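Local coordinates for protein NADP-dependent 2-hydroxyacid dehydrogenase (PDB 4XCV) that binds NADPH and probably catalyses the NADP-dependent interconversion of 2-hydroxyacids and 2-oxoacids, at residues I91-D96 with F312-A317; R97-R102 with A286-N291; M146-L151 with G168-R173. One frame throughout, in Å; residues are numbered along the deposited sequence.

In the fold
Along the chain, residues 91-96 leave the last strand of the five-stranded parallel sheet, and interaction 1 closes the longest loop by pairing them with 312-317, beyond helix 292-305. Directly after, 97-102 leads into helix 100-116 and, in interaction 2, meets 286-291, which runs from strand 278-280 toward helix 292-305. Interaction 3 closes a short loop around helix 150-162, between 146-151 and 168-173 in the seven-stranded sheet. The three contacts are strictly nested, 3 inside 2 inside 1, and none cross. Interactions 1 and 2 join where Ser288 OG meets Asp96 OD2, and all three touch the bound NADPH.

Interaction 1: residues I91-D96 with F312-A317; sequences IVRFVD and FVIDRA. With NDP (NADPH dihydro-nicotinamide-adenine-dinucleotide phosphate), chain B.
Val92 and Val313 form a single beta bridge, framed by two backbone hydrogen bonds. Ile314 N gives to Ile91 O (2.9 Å, 169° at the hydrogen), and Arg93 N gives to Phe312 O over the same 2.9 Å. The tight end lies at the Phe312 ring: Val95 CB stands 3.8 Å from the ring centroid and only 10° off the ring normal, a CH-pi contact over the face. The two methyls of Val95 spread across that face, CG2 reaching Phe312 CD1 at 3.6 Å and CG1 lying over CE1. Val95 CG2 also covers one face of the buried Arg93 guanidinium, with NADPH O2A over the opposite face. In the conformer described, one of two, Arg93 NH2 donates to NADPH O2N, in plane at the edge, at 2.6 Å, and NH1 bonds to Ala75 O. CG1 of Ile314, turned between its backbone N and carbonyl carbon (chi1 69°), packs on Ile91 CB at 3.8 Å.

The other side is looser. Val92 CG2 and exposed Val313 CG2 come no nearer than 4.3 Å, and a water bridges Ile91 N, from which it accepts, and Ile314 O, to which it donates. Arg316 bends back to lay CD and NH1 beside Ile91 CD1, while NH1 bonds to Pro87 O. Strand 69-72 flanks Val92, helix 292-305 touches Val92 and Phe312, and helix 78-81 packs on Ile314 and Arg316.

Interaction 2: residues R97-R102 with A286-N291; sequences RSLTTR and AVSEEN. With NDP (NADPH dihydro-nicotinamide-adenine-dinucleotide phosphate), chain B.
The guanidinium of Arg102 meets Val287 O at its edge, near its own plane, while Ala286 CA approaches it at a slant. At 3.5 Å and with a poor angle, NH1 and Val287 O do not form a hydrogen bond; water joins them instead. One water, in the guanidinium plane, accepts from Arg102 NH1 (2.8 Å) and from Val287 N. A second accepts weakly from the same NH1 and donates to Val287 O at 3.0 Å. Another flat group, the Glu289 carboxylate, takes Asn291 ND2 on the syn lone pair of OE2 at 2.8 Å, and Asn291 N reaches that oxygen from above the carboxylate plane, a capping bond just before helix 292-305.

The dry part belongs to Leu99, whose CG lies roughly anti to its backbone N (chi1 -152°), which carries CG and both methyls onto Ala286. CG packs on Ala286 CB at 3.5 Å, and CD2 lies 3.3 Å from Ala286 O and also touches Ser288 OG, which is bonded to Asp96. Ala286 also borders the NADPH carboxamide. Arg102 O is bonded to Arg116 of the second subunit. Apolar packing and two water bridges, one with a weak bond, thus join the segments without a direct hydrogen bond.

Interaction 3: residues M146-L151 with G168-R173; sequences MGLGIL and GWSRTR. With NDP (NADPH dihydro-nicotinamide-adenine-dinucleotide phosphate), chain B.
Trp169 carries its indole with CG anti to the backbone N (chi1 178°), and Met146, extended through chi2, bends at its last torsion (chi3 85°) to swing CE over that indole. The methyl sits 3.8 Å from the centroid of the six-membered ring, over the face but displaced toward the rim, with CE 3.5 Å from Trp169 CE3. The sulfur SD stands further back and oblique to the ring, giving a Met-aromatic contact as well as a CH-pi one. Over the opposite face lies the adenine of NADPH, its C2A 3.3 Å from Trp169 CZ3, so the ring is held between methionine and cofactor, while NE1 is bonded to Ala184 O.

Beneath these side chains the backbones run parallel: Gly147 N donates to Trp169 O at 2.9 Å and an almost straight 174°. These are neighbours in a beta-alpha-beta unit made of strand 142-146, helix 150-162 and strand 165-169, and the turn holding Gly147 and Gly149 fits the Rossmann GxGxxG pattern. Gly149 is the N-cap, and its CA comes 3.2 Å from NADPH O5B. From the first turn of the helix, Ile150 N and Leu151 N give to O1A and O1N of the pyrophosphate.

Leu148 lays CD1 against the backbone of Gly168 and Trp169 and near Ser170 OG (3.8 Å). Leu148 N donates to NADPH O3B, a ribose hydroxyl, at 2.8 Å. Ser170 OG donates to Thr172 O, from above the carbonyl plane, within the turn after the strand. Lys174 NZ is another partner of the cofactor. Thr172 N gives to O1X of the 2'-phosphate at 2.9 Å, consistent with use of NADP.

Interaction 1: residues I91-D96 with F312-A317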
loop_
_atom_site.group_PDB
_atom_site.type_symbol
_atom_site.label_atom_id
_atom_site.label_comp_id
_atom_site.label_asym_id
_atom_site.label_seq_id
_atom_site.Cartn_x
_atom_site.Cartn_y
_atom_site.Cartn_z
ATOM N N ILE A 91 27.950 21.264 -6.157
ATOM C CA ILE A 91 26.737 21.442 -5.401
ATOM C C ILE A 91 26.173 20.071 -5.112
ATOM O O ILE A 91 25.930 19.283 -6.042
ATOM C CB ILE A 91 25.712 22.245 -6.204
ATOM C CG1 ILE A 91 26.263 23.650 -6.502
ATOM C CG2 ILE A 91 24.403 22.321 -5.430
ATOM C CD1 ILE A 91 25.571 24.354 -7.611
ATOM N N VAL A 92 26.007 19.766 -3.849
ATOM C CA VAL A 92 25.583 18.452 -3.360
ATOM C C VAL A 92 24.128 18.527 -2.944
ATOM O O VAL A 92 23.768 19.364 -2.110
ATOM C CB VAL A 92 26.473 18.008 -2.153
ATOM C CG1 VAL A 92 25.996 16.723 -1.502
ATOM C CG2 VAL A 92 27.897 17.855 -2.585
ATOM N N ARG A 93 23.277 17.665 -3.496
ATOM C CA ARG A 93 21.884 17.673 -3.071
ATOM C C ARG A 93 21.660 16.802 -1.867
ATOM O O ARG A 93 22.457 15.941 -1.534
ATOM C CB ARG A 93 20.945 17.335 -4.214
ATOM C CG ARG A 93 21.009 15.920 -4.589
ATOM C CD ARG A 93 20.208 15.739 -5.884
ATOM N NE ARG A 93 19.888 14.382 -6.067
ATOM C CZ ARG A 93 18.722 13.838 -5.719
ATOM N NH1 ARG A 93 17.703 14.532 -5.176
ATOM N NH2 ARG A 93 18.591 12.575 -5.916
ATOM N N PHE A 94 20.613 17.124 -1.129
ATOM C CA PHE A 94 20.300 16.446 0.064
ATOM C C PHE A 94 19.552 15.216 -0.315
ATOM O O PHE A 94 18.411 15.312 -0.774
ATOM C CB PHE A 94 19.489 17.341 0.986
ATOM C CG PHE A 94 19.006 16.655 2.221
ATOM C CD1 PHE A 94 19.700 15.589 2.825
ATOM C CD2 PHE A 94 17.863 17.113 2.837
ATOM C CE1 PHE A 94 19.225 14.961 3.925
ATOM C CE2 PHE A 94 17.427 16.518 4.014
ATOM C CZ PHE A 94 18.113 15.440 4.543
ATOM N N VAL A 95 20.203 14.066 -0.214
ATOM C CA VAL A 95 19.603 12.798 -0.396
ATOM C C VAL A 95 19.595 12.125 0.951
ATOM O O VAL A 95 20.629 11.656 1.493
ATOM C CB VAL A 95 20.300 11.928 -1.481
ATOM C CG1 VAL A 95 19.704 10.538 -1.528
ATOM C CG2 VAL A 95 20.147 12.591 -2.828
ATOM N N ASP A 96 18.418 12.241 1.549
ATOM C CA ASP A 96 18.195 11.610 2.834
ATOM C C ASP A 96 18.006 10.123 2.512
ATOM O O ASP A 96 16.912 9.637 2.095
ATOM C CB ASP A 96 17.002 12.241 3.496
ATOM C CG ASP A 96 16.731 11.690 4.879
ATOM O OD1 ASP A 96 17.332 10.656 5.237
ATOM O OD2 ASP A 96 15.868 12.288 5.571
ATOM N N PHE A 312 26.145 12.576 -4.728
ATOM C CA PHE A 312 24.922 13.343 -4.968
ATOM C C PHE A 312 25.219 14.736 -5.522
ATOM O O PHE A 312 24.482 15.695 -5.236
ATOM C CB PHE A 312 24.031 13.415 -3.708
ATOM C CG PHE A 312 23.899 12.117 -2.991
ATOM C CD1 PHE A 312 23.287 11.023 -3.604
ATOM C CD2 PHE A 312 24.447 11.957 -1.743
ATOM C CE1 PHE A 312 23.196 9.823 -2.926
ATOM C CE2 PHE A 312 24.340 10.767 -1.060
ATOM C CZ PHE A 312 23.747 9.701 -1.663
ATOM N N VAL A 313 26.271 14.846 -6.306
ATOM C CA VAL A 313 26.644 16.097 -6.931
ATOM C C VAL A 313 25.743 16.336 -8.118
ATOM O O VAL A 313 25.520 15.417 -8.931
ATOM C CB VAL A 313 28.111 16.120 -7.355
ATOM C CG1 VAL A 313 28.483 17.419 -8.057
ATOM C CG2 VAL A 313 29.033 15.862 -6.163
ATOM N N ILE A 314 25.206 17.519 -8.207
ATOM C CA ILE A 314 24.341 17.785 -9.326
ATOM C C ILE A 314 25.117 18.077 -10.593
ATOM O O ILE A 314 26.256 18.569 -10.622
ATOM C CB ILE A 314 23.341 18.843 -8.997
ATOM C CG1 ILE A 314 24.028 20.159 -8.844
ATOM C CG2 ILE A 314 22.509 18.439 -7.748
ATOM C CD1 ILE A 314 23.871 21.037 -10.031
ATOM N N ASP A 315 24.422 17.801 -11.678
ATOM C CA ASP A 315 24.941 17.986 -13.023
ATOM C C ASP A 315 24.512 19.372 -13.455
ATOM O O ASP A 315 23.358 19.614 -13.793
ATOM C CB ASP A 315 24.311 16.891 -13.912
ATOM C CG ASP A 315 24.740 16.934 -15.367
ATOM O OD1 ASP A 315 25.177 17.974 -15.876
ATOM O OD2 ASP A 315 24.569 15.866 -16.011
ATOM N N ARG A 316 25.449 20.315 -13.396
ATOM C CA ARG A 316 25.102 21.702 -13.658
ATOM C C ARG A 316 24.511 21.939 -15.040
ATOM O O ARG A 316 23.527 22.643 -15.186
ATOM C CB ARG A 316 26.330 22.639 -13.506
ATOM C CG ARG A 316 26.763 22.882 -12.085
ATOM C CD ARG A 316 25.823 23.854 -11.373
ATOM N NE ARG A 316 26.050 25.280 -11.653
ATOM C CZ ARG A 316 27.018 26.040 -11.120
ATOM N NH1 ARG A 316 27.937 25.526 -10.295
ATOM N NH2 ARG A 316 27.090 27.332 -11.457
ATOM N N ALA A 317 25.083 21.300 -16.050
ATOM C CA ALA A 317 24.613 21.488 -17.399
ATOM C C ALA A 317 23.185 20.947 -17.560
ATOM O O ALA A 317 22.372 21.513 -18.289
ATOM C CB ALA A 317 25.571 20.812 -18.366
HETATM P PA NDP B . 17.308 11.946 -9.127
HETATM O O1A NDP B . 17.996 10.783 -8.482
HETATM O O2A NDP B . 18.102 13.157 -9.573
HETATM O O5B NDP B . 16.490 11.362 -10.371
HETATM C C5B NDP B . 15.849 12.271 -11.271
HETATM C C4B NDP B . 15.234 11.443 -12.375
HETATM O O4B NDP B . 14.480 12.319 -13.207
HETATM C C3B NDP B . 16.278 10.766 -13.231
HETATM O O3B NDP B . 15.819 9.461 -13.640
HETATM C C2B NDP B . 16.342 11.708 -14.403
HETATM O O2B NDP B . 16.764 11.106 -15.658
HETATM C C1B NDP B . 14.878 12.123 -14.531
HETATM N N9A NDP B . 14.690 13.353 -15.304
HETATM C C8A NDP B . 15.198 14.558 -14.981
HETATM N N7A NDP B . 14.908 15.445 -15.982
HETATM C C5A NDP B . 14.247 14.736 -16.946
HETATM C C6A NDP B . 13.763 15.054 -18.214
HETATM N N6A NDP B . 13.826 16.298 -18.690
HETATM N N1A NDP B . 13.180 14.083 -18.926
HETATM C C2A NDP B . 13.080 12.828 -18.438
HETATM N N3A NDP B . 13.534 12.441 -17.233
HETATM C C4A NDP B . 14.105 13.435 -16.519
HETATM O O3 NDP B . 16.143 12.502 -8.167
HETATM P PN NDP B . 15.347 11.752 -6.989
HETATM O O1N NDP B . 14.796 10.491 -7.565
HETATM O O2N NDP B . 16.174 11.614 -5.801
HETATM O O5D NDP B . 14.228 12.816 -6.667
HETATM C C5D NDP B . 13.339 13.279 -7.694
HETATM C C4D NDP B . 12.688 14.567 -7.175
HETATM O O4D NDP B . 11.770 14.265 -6.134
HETATM C C3D NDP B . 13.624 15.560 -6.542
HETATM O O3D NDP B . 14.265 16.383 -7.532
HETATM C C2D NDP B . 12.730 16.360 -5.609
HETATM O O2D NDP B . 12.277 17.557 -6.286
HETATM C C1D NDP B . 11.533 15.477 -5.403
HETATM N N1N NDP B . 11.263 15.077 -4.020
HETATM C C2N NDP B . 10.020 15.264 -3.472
HETATM C C3N NDP B . 9.773 14.998 -2.168
HETATM C C7N NDP B . 8.468 15.144 -1.577
HETATM O O7N NDP B . 8.424 15.231 -0.327
HETATM N N7N NDP B . 7.346 15.158 -2.274
HETATM C C4N NDP B . 10.836 14.418 -1.319
HETATM C C5N NDP B . 12.095 14.232 -2.018
HETATM C C6N NDP B . 12.322 14.561 -3.270
HETATM P P2B NDP B . 18.222 10.404 -15.758
HETATM O O1X NDP B . 18.420 10.143 -17.216
HETATM O O2X NDP B . 19.204 11.410 -15.180
HETATM O O3X NDP B . 18.179 9.203 -14.905
HETATM O O HOH W 1 27.763 20.479 -9.068
#

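Interaction 2: residues R97-R102 with A286-N291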
loop_
_atom_site.group_PDB
_atom_site.type_symbol
_atom_site.label_atom_id
_atom_site.label_comp_id
_atom_site.label_asym_id
_atom_site.label_seq_id
_atom_site.Cartn_x
_atom_site.Cartn_y
_atom_site.Cartn_z
ATOM N N ARG A 97 19.071 9.391 2.699
ATOM C CA ARG A 97 19.093 7.935 2.461
ATOM C C ARG A 97 17.993 7.204 3.163
ATOM O O ARG A 97 17.489 6.179 2.644
ATOM C CB ARG A 97 20.489 7.373 2.851
ATOM N N SER A 98 17.478 7.722 4.296
ATOM C CA SER A 98 16.236 7.122 4.950
ATOM C C SER A 98 14.838 7.534 4.484
ATOM O O SER A 98 13.890 6.903 4.842
ATOM C CB SER A 98 16.273 7.422 6.498
ATOM O OG SER A 98 17.589 7.318 7.035
ATOM N N LEU A 99 14.726 8.596 3.668
ATOM C CA LEU A 99 13.556 9.136 3.066
ATOM C C LEU A 99 13.052 8.353 1.853
ATOM O O LEU A 99 11.852 8.392 1.470
ATOM C CB LEU A 99 13.879 10.535 2.605
ATOM C CG LEU A 99 12.679 11.416 2.572
ATOM C CD1 LEU A 99 12.017 11.385 3.965
ATOM C CD2 LEU A 99 13.196 12.793 2.209
ATOM N N THR A 100 13.976 7.763 1.108
ATOM C CA THR A 100 13.612 6.959 -0.050
ATOM C C THR A 100 12.531 5.935 0.268
ATOM O O THR A 100 11.516 5.843 -0.440
ATOM C CB THR A 100 14.839 6.250 -0.590
ATOM O OG1 THR A 100 15.814 7.253 -0.899
ATOM C CG2 THR A 100 14.532 5.430 -1.782
ATOM N N THR A 101 12.679 5.188 1.369
ATOM C CA THR A 101 11.724 4.157 1.694
ATOM C C THR A 101 10.349 4.767 2.046
ATOM O O THR A 101 9.311 4.152 1.798
ATOM C CB THR A 101 12.282 3.186 2.768
ATOM O OG1 THR A 101 11.559 1.957 2.730
ATOM C CG2 THR A 101 12.256 3.781 4.154
ATOM N N ARG A 102 10.340 5.956 2.611
ATOM C CA ARG A 102 9.094 6.629 2.959
ATOM C C ARG A 102 8.377 7.117 1.709
ATOM O O ARG A 102 7.140 7.042 1.588
ATOM C CB ARG A 102 9.319 7.755 3.958
ATOM C CG ARG A 102 9.826 7.205 5.308
ATOM C CD ARG A 102 9.835 8.208 6.427
ATOM N NE ARG A 102 8.469 8.502 6.712
ATOM C CZ ARG A 102 7.877 9.673 6.591
ATOM N NH1 ARG A 102 8.613 10.792 6.347
ATOM N NH2 ARG A 102 6.594 9.723 6.790
ATOM N N ALA A 286 7.377 12.657 2.151
ATOM C CA ALA A 286 8.733 12.271 2.468
ATOM C C ALA A 286 9.461 13.539 2.942
ATOM O O ALA A 286 10.208 14.109 2.219
ATOM C CB ALA A 286 9.424 11.660 1.254
ATOM N N VAL A 287 9.137 13.990 4.122
ATOM C CA VAL A 287 9.803 15.134 4.736
ATOM C C VAL A 287 10.817 14.582 5.706
ATOM O O VAL A 287 10.528 13.676 6.505
ATOM C CB VAL A 287 8.781 16.035 5.480
ATOM C CG1 VAL A 287 9.470 17.032 6.426
ATOM C CG2 VAL A 287 7.879 16.750 4.484
ATOM N N SER A 288 12.033 15.112 5.649
ATOM C CA SER A 288 13.146 14.633 6.490
ATOM C C SER A 288 13.001 14.967 7.978
ATOM O O SER A 288 12.601 16.071 8.314
ATOM C CB SER A 288 14.464 15.230 5.982
ATOM O OG SER A 288 14.867 14.576 4.785
ATOM N N GLU A 289 13.383 14.034 8.845
ATOM C CA GLU A 289 13.588 14.353 10.272
ATOM C C GLU A 289 14.695 15.437 10.353
ATOM O O GLU A 289 15.677 15.373 9.616
ATOM C CB GLU A 289 13.954 13.054 10.999
ATOM C CG GLU A 289 14.213 13.137 12.485
ATOM C CD GLU A 289 15.669 13.402 12.788
ATOM O OE1 GLU A 289 16.547 12.552 12.428
ATOM O OE2 GLU A 289 15.914 14.465 13.388
ATOM N N GLU A 290 14.507 16.434 11.223
ATOM C CA GLU A 290 15.335 17.668 11.206
ATOM C C GLU A 290 16.888 17.540 11.257
ATOM O O GLU A 290 17.570 18.410 10.758
ATOM C CB GLU A 290 14.857 18.638 12.304
ATOM C CG GLU A 290 15.017 18.123 13.732
ATOM C CD GLU A 290 14.584 19.148 14.777
ATOM O OE1 GLU A 290 13.981 20.178 14.408
ATOM O OE2 GLU A 290 14.868 18.937 15.968
ATOM N N ASN A 291 17.406 16.468 11.849
ATOM C CA ASN A 291 18.835 16.178 11.948
ATOM C C ASN A 291 19.419 15.503 10.740
ATOM O O ASN A 291 20.642 15.481 10.580
ATOM C CB ASN A 291 19.109 15.253 13.111
ATOM C CG ASN A 291 18.904 15.927 14.432
ATOM O OD1 ASN A 291 19.790 16.588 14.906
ATOM N ND2 ASN A 291 17.747 15.746 15.040
HETATM P PA NDP B . 17.308 11.946 -9.127
HETATM O O1A NDP B . 17.996 10.783 -8.482
HETATM O O2A NDP B . 18.102 13.157 -9.573
HETATM O O5B NDP B . 16.490 11.362 -10.371
HETATM C C5B NDP B . 15.849 12.271 -11.271
HETATM C C4B NDP B . 15.234 11.443 -12.375
HETATM O O4B NDP B . 14.480 12.319 -13.207
HETATM C C3B NDP B . 16.278 10.766 -13.231
HETATM O O3B NDP B . 15.819 9.461 -13.640
HETATM C C2B NDP B . 16.342 11.708 -14.403
HETATM O O2B NDP B . 16.764 11.106 -15.658
HETATM C C1B NDP B . 14.878 12.123 -14.531
HETATM N N9A NDP B . 14.690 13.353 -15.304
HETATM C C8A NDP B . 15.198 14.558 -14.981
HETATM N N7A NDP B . 14.908 15.445 -15.982
HETATM C C5A NDP B . 14.247 14.736 -16.946
HETATM C C6A NDP B . 13.763 15.054 -18.214
HETATM N N6A NDP B . 13.826 16.298 -18.690
HETATM N N1A NDP B . 13.180 14.083 -18.926
HETATM C C2A NDP B . 13.080 12.828 -18.438
HETATM N N3A NDP B . 13.534 12.441 -17.233
HETATM C C4A NDP B . 14.105 13.435 -16.519
HETATM O O3 NDP B . 16.143 12.502 -8.167
HETATM P PN NDP B . 15.347 11.752 -6.989
HETATM O O1N NDP B . 14.796 10.491 -7.565
HETATM O O2N NDP B . 16.174 11.614 -5.801
HETATM O O5D NDP B . 14.228 12.816 -6.667
HETATM C C5D NDP B . 13.339 13.279 -7.694
HETATM C C4D NDP B . 12.688 14.567 -7.175
HETATM O O4D NDP B . 11.770 14.265 -6.134
HETATM C C3D NDP B . 13.624 15.560 -6.542
HETATM O O3D NDP B . 14.265 16.383 -7.532
HETATM C C2D NDP B . 12.730 16.360 -5.609
HETATM O O2D NDP B . 12.277 17.557 -6.286
HETATM C C1D NDP B . 11.533 15.477 -5.403
HETATM N N1N NDP B . 11.263 15.077 -4.020
HETATM C C2N NDP B . 10.020 15.264 -3.472
HETATM C C3N NDP B . 9.773 14.998 -2.168
HETATM C C7N NDP B . 8.468 15.144 -1.577
HETATM O O7N NDP B . 8.424 15.231 -0.327
HETATM N N7N NDP B . 7.346 15.158 -2.274
HETATM C C4N NDP B . 10.836 14.418 -1.319
HETATM C C5N NDP B . 12.095 14.232 -2.018
HETATM C C6N NDP B . 12.322 14.561 -3.270
HETATM P P2B NDP B . 18.222 10.404 -15.758
HETATM O O1X NDP B . 18.420 10.143 -17.216
HETATM O O2X NDP B . 19.204 11.410 -15.180
HETATM O O3X NDP B . 18.179 9.203 -14.905
HETATM O O HOH W 2 7.001 13.082 5.849
HETATM O O HOH W 3 11.119 11.061 7.759
#

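Interaction 3: residues M146-L151 with G168-R173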
loop_
_atom_site.group_PDB
_atom_site.type_symbol
_atom_site.label_atom_id
_atom_site.label_comp_id
_atom_site.label_asym_id
_atom_site.label_seq_id
_atom_site.Cartn_x
_atom_site.Cartn_y
_atom_site.Cartn_z
ATOM N N MET A 146 7.778 8.097 -13.952
ATOM C CA MET A 146 8.521 9.155 -14.643
ATOM C C MET A 146 9.553 9.674 -13.675
ATOM O O MET A 146 9.250 10.323 -12.663
ATOM C CB MET A 146 7.610 10.271 -15.144
ATOM C CG MET A 146 6.573 9.723 -16.108
ATOM S SD MET A 146 5.478 10.966 -16.862
ATOM C CE MET A 146 6.417 11.504 -18.216
ATOM N N GLY A 147 10.811 9.361 -14.010
ATOM C CA GLY A 147 11.926 9.633 -13.101
ATOM C C GLY A 147 12.359 8.304 -12.516
ATOM O O GLY A 147 11.582 7.633 -11.819
ATOM N N LEU A 148 13.584 7.904 -12.826
ATOM C CA LEU A 148 14.135 6.632 -12.409
ATOM C C LEU A 148 15.429 6.895 -11.680
ATOM O O LEU A 148 16.464 6.242 -11.945
ATOM C CB LEU A 148 14.332 5.718 -13.616
ATOM C CG LEU A 148 13.050 5.307 -14.304
ATOM C CD1 LEU A 148 13.396 4.460 -15.497
ATOM C CD2 LEU A 148 12.052 4.595 -13.369
ATOM N N GLY A 149 15.405 7.845 -10.755
ATOM C CA GLY A 149 16.579 8.178 -9.938
ATOM C C GLY A 149 16.488 7.444 -8.614
ATOM O O GLY A 149 15.986 6.302 -8.544
ATOM N N ILE A 150 16.973 8.060 -7.559
ATOM C CA ILE A 150 16.964 7.427 -6.253
ATOM C C ILE A 150 15.531 7.035 -5.868
ATOM O O ILE A 150 15.264 5.895 -5.472
ATOM C CB ILE A 150 17.550 8.373 -5.218
ATOM C CG1 ILE A 150 19.031 8.688 -5.523
ATOM C CG2 ILE A 150 17.335 7.832 -3.830
ATOM C CD1 ILE A 150 19.999 7.573 -5.331
ATOM N N LEU A 151 14.576 7.954 -6.056
ATOM C CA LEU A 151 13.214 7.684 -5.646
ATOM C C LEU A 151 12.512 6.761 -6.635
ATOM O O LEU A 151 11.907 5.778 -6.228
ATOM C CB LEU A 151 12.441 8.991 -5.456
ATOM C CG LEU A 151 12.990 9.901 -4.407
ATOM C CD1 LEU A 151 12.136 11.168 -4.306
ATOM C CD2 LEU A 151 13.157 9.234 -3.042
ATOM N N GLY A 168 9.037 2.393 -17.061
ATOM C CA GLY A 168 9.687 3.624 -16.627
ATOM C C GLY A 168 10.147 4.497 -17.753
ATOM O O GLY A 168 10.359 4.060 -18.889
ATOM N N TRP A 169 10.306 5.770 -17.408
ATOM C CA TRP A 169 10.714 6.782 -18.354
ATOM C C TRP A 169 11.721 7.700 -17.643
ATOM O O TRP A 169 11.522 8.103 -16.506
ATOM C CB TRP A 169 9.483 7.563 -18.810
ATOM C CG TRP A 169 9.746 8.697 -19.774
ATOM C CD1 TRP A 169 9.862 8.588 -21.138
ATOM C CD2 TRP A 169 9.865 10.093 -19.489
ATOM N NE1 TRP A 169 10.006 9.831 -21.706
ATOM C CE2 TRP A 169 10.011 10.772 -20.714
ATOM C CE3 TRP A 169 9.812 10.863 -18.331
ATOM C CZ2 TRP A 169 10.105 12.164 -20.806
ATOM C CZ3 TRP A 169 9.885 12.222 -18.438
ATOM C CH2 TRP A 169 10.032 12.867 -19.647
ATOM N N SER A 170 12.794 8.011 -18.347
ATOM C CA SER A 170 13.828 8.926 -17.821
ATOM C C SER A 170 14.555 9.545 -18.963
ATOM O O SER A 170 14.340 9.198 -20.112
ATOM C CB SER A 170 14.762 8.200 -16.872
ATOM O OG SER A 170 15.351 7.057 -17.439
ATOM N N ARG A 171 15.407 10.517 -18.670
ATOM C CA ARG A 171 16.054 11.282 -19.732
ATOM C C ARG A 171 16.945 10.389 -20.581
ATOM O O ARG A 171 16.933 10.455 -21.844
ATOM C CB ARG A 171 16.833 12.465 -19.092
ATOM C CG ARG A 171 17.215 13.538 -20.064
ATOM C CD ARG A 171 17.709 14.801 -19.338
ATOM N NE ARG A 171 18.939 14.579 -18.559
ATOM C CZ ARG A 171 20.192 14.657 -18.992
ATOM N NH1 ARG A 171 20.462 14.974 -20.248
ATOM N NH2 ARG A 171 21.203 14.405 -18.154
ATOM N N THR A 172 17.736 9.575 -19.925
ATOM C CA THR A 172 18.489 8.482 -20.529
ATOM C C THR A 172 17.867 7.183 -20.118
ATOM O O THR A 172 17.621 6.945 -18.937
ATOM C CB THR A 172 19.966 8.534 -20.076
ATOM O OG1 THR A 172 20.536 9.745 -20.559
ATOM C CG2 THR A 172 20.751 7.400 -20.645
ATOM N N ARG A 173 17.614 6.279 -21.074
ATOM C CA ARG A 173 16.992 4.995 -20.751
ATOM C C ARG A 173 17.808 4.217 -19.714
ATOM O O ARG A 173 19.033 4.112 -19.885
ATOM C CB ARG A 173 16.844 4.175 -22.027
ATOM C CG ARG A 173 16.330 2.773 -21.748
ATOM C CD ARG A 173 16.007 2.010 -23.014
ATOM N NE ARG A 173 15.651 0.661 -22.610
ATOM C CZ ARG A 173 16.494 -0.364 -22.588
ATOM N NH1 ARG A 173 17.738 -0.253 -23.033
ATOM N NH2 ARG A 173 16.067 -1.521 -22.097
HETATM P PA NDP B . 17.308 11.946 -9.127
HETATM O O1A NDP B . 17.996 10.783 -8.482
HETATM O O2A NDP B . 18.102 13.157 -9.573
HETATM O O5B NDP B . 16.490 11.362 -10.371
HETATM C C5B NDP B . 15.849 12.271 -11.271
HETATM C C4B NDP B . 15.234 11.443 -12.375
HETATM O O4B NDP B . 14.480 12.319 -13.207
HETATM C C3B NDP B . 16.278 10.766 -13.231
HETATM O O3B NDP B . 15.819 9.461 -13.640
HETATM C C2B NDP B . 16.342 11.708 -14.403
HETATM O O2B NDP B . 16.764 11.106 -15.658
HETATM C C1B NDP B . 14.878 12.123 -14.531
HETATM N N9A NDP B . 14.690 13.353 -15.304
HETATM C C8A NDP B . 15.198 14.558 -14.981
HETATM N N7A NDP B . 14.908 15.445 -15.982
HETATM C C5A NDP B . 14.247 14.736 -16.946
HETATM C C6A NDP B . 13.763 15.054 -18.214
HETATM N N6A NDP B . 13.826 16.298 -18.690
HETATM N N1A NDP B . 13.180 14.083 -18.926
HETATM C C2A NDP B . 13.080 12.828 -18.438
HETATM N N3A NDP B . 13.534 12.441 -17.233
HETATM C C4A NDP B . 14.105 13.435 -16.519
HETATM O O3 NDP B . 16.143 12.502 -8.167
HETATM P PN NDP B . 15.347 11.752 -6.989
HETATM O O1N NDP B . 14.796 10.491 -7.565
HETATM O O2N NDP B . 16.174 11.614 -5.801
HETATM O O5D NDP B . 14.228 12.816 -6.667
HETATM C C5D NDP B . 13.339 13.279 -7.694
HETATM C C4D NDP B . 12.688 14.567 -7.175
HETATM O O4D NDP B . 11.770 14.265 -6.134
HETATM C C3D NDP B . 13.624 15.560 -6.542
HETATM O O3D NDP B . 14.265 16.383 -7.532
HETATM C C2D NDP B . 12.730 16.360 -5.609
HETATM O O2D NDP B . 12.277 17.557 -6.286
HETATM C C1D NDP B . 11.533 15.477 -5.403
HETATM N N1N NDP B . 11.263 15.077 -4.020
HETATM C C2N NDP B . 10.020 15.264 -3.472
HETATM C C3N NDP B . 9.773 14.998 -2.168
HETATM C C7N NDP B . 8.468 15.144 -1.577
HETATM O O7N NDP B . 8.424 15.231 -0.327
HETATM N N7N NDP B . 7.346 15.158 -2.274
HETATM C C4N NDP B . 10.836 14.418 -1.319
HETATM C C5N NDP B . 12.095 14.232 -2.018
HETATM C C6N NDP B . 12.322 14.561 -3.270
HETATM P P2B NDP B . 18.222 10.404 -15.758
HETATM O O1X NDP B . 18.420 10.143 -17.216
HETATM O O2X NDP B . 19.204 11.410 -15.180
HETATM O O3X NDP B . 18.179 9.203 -14.905
#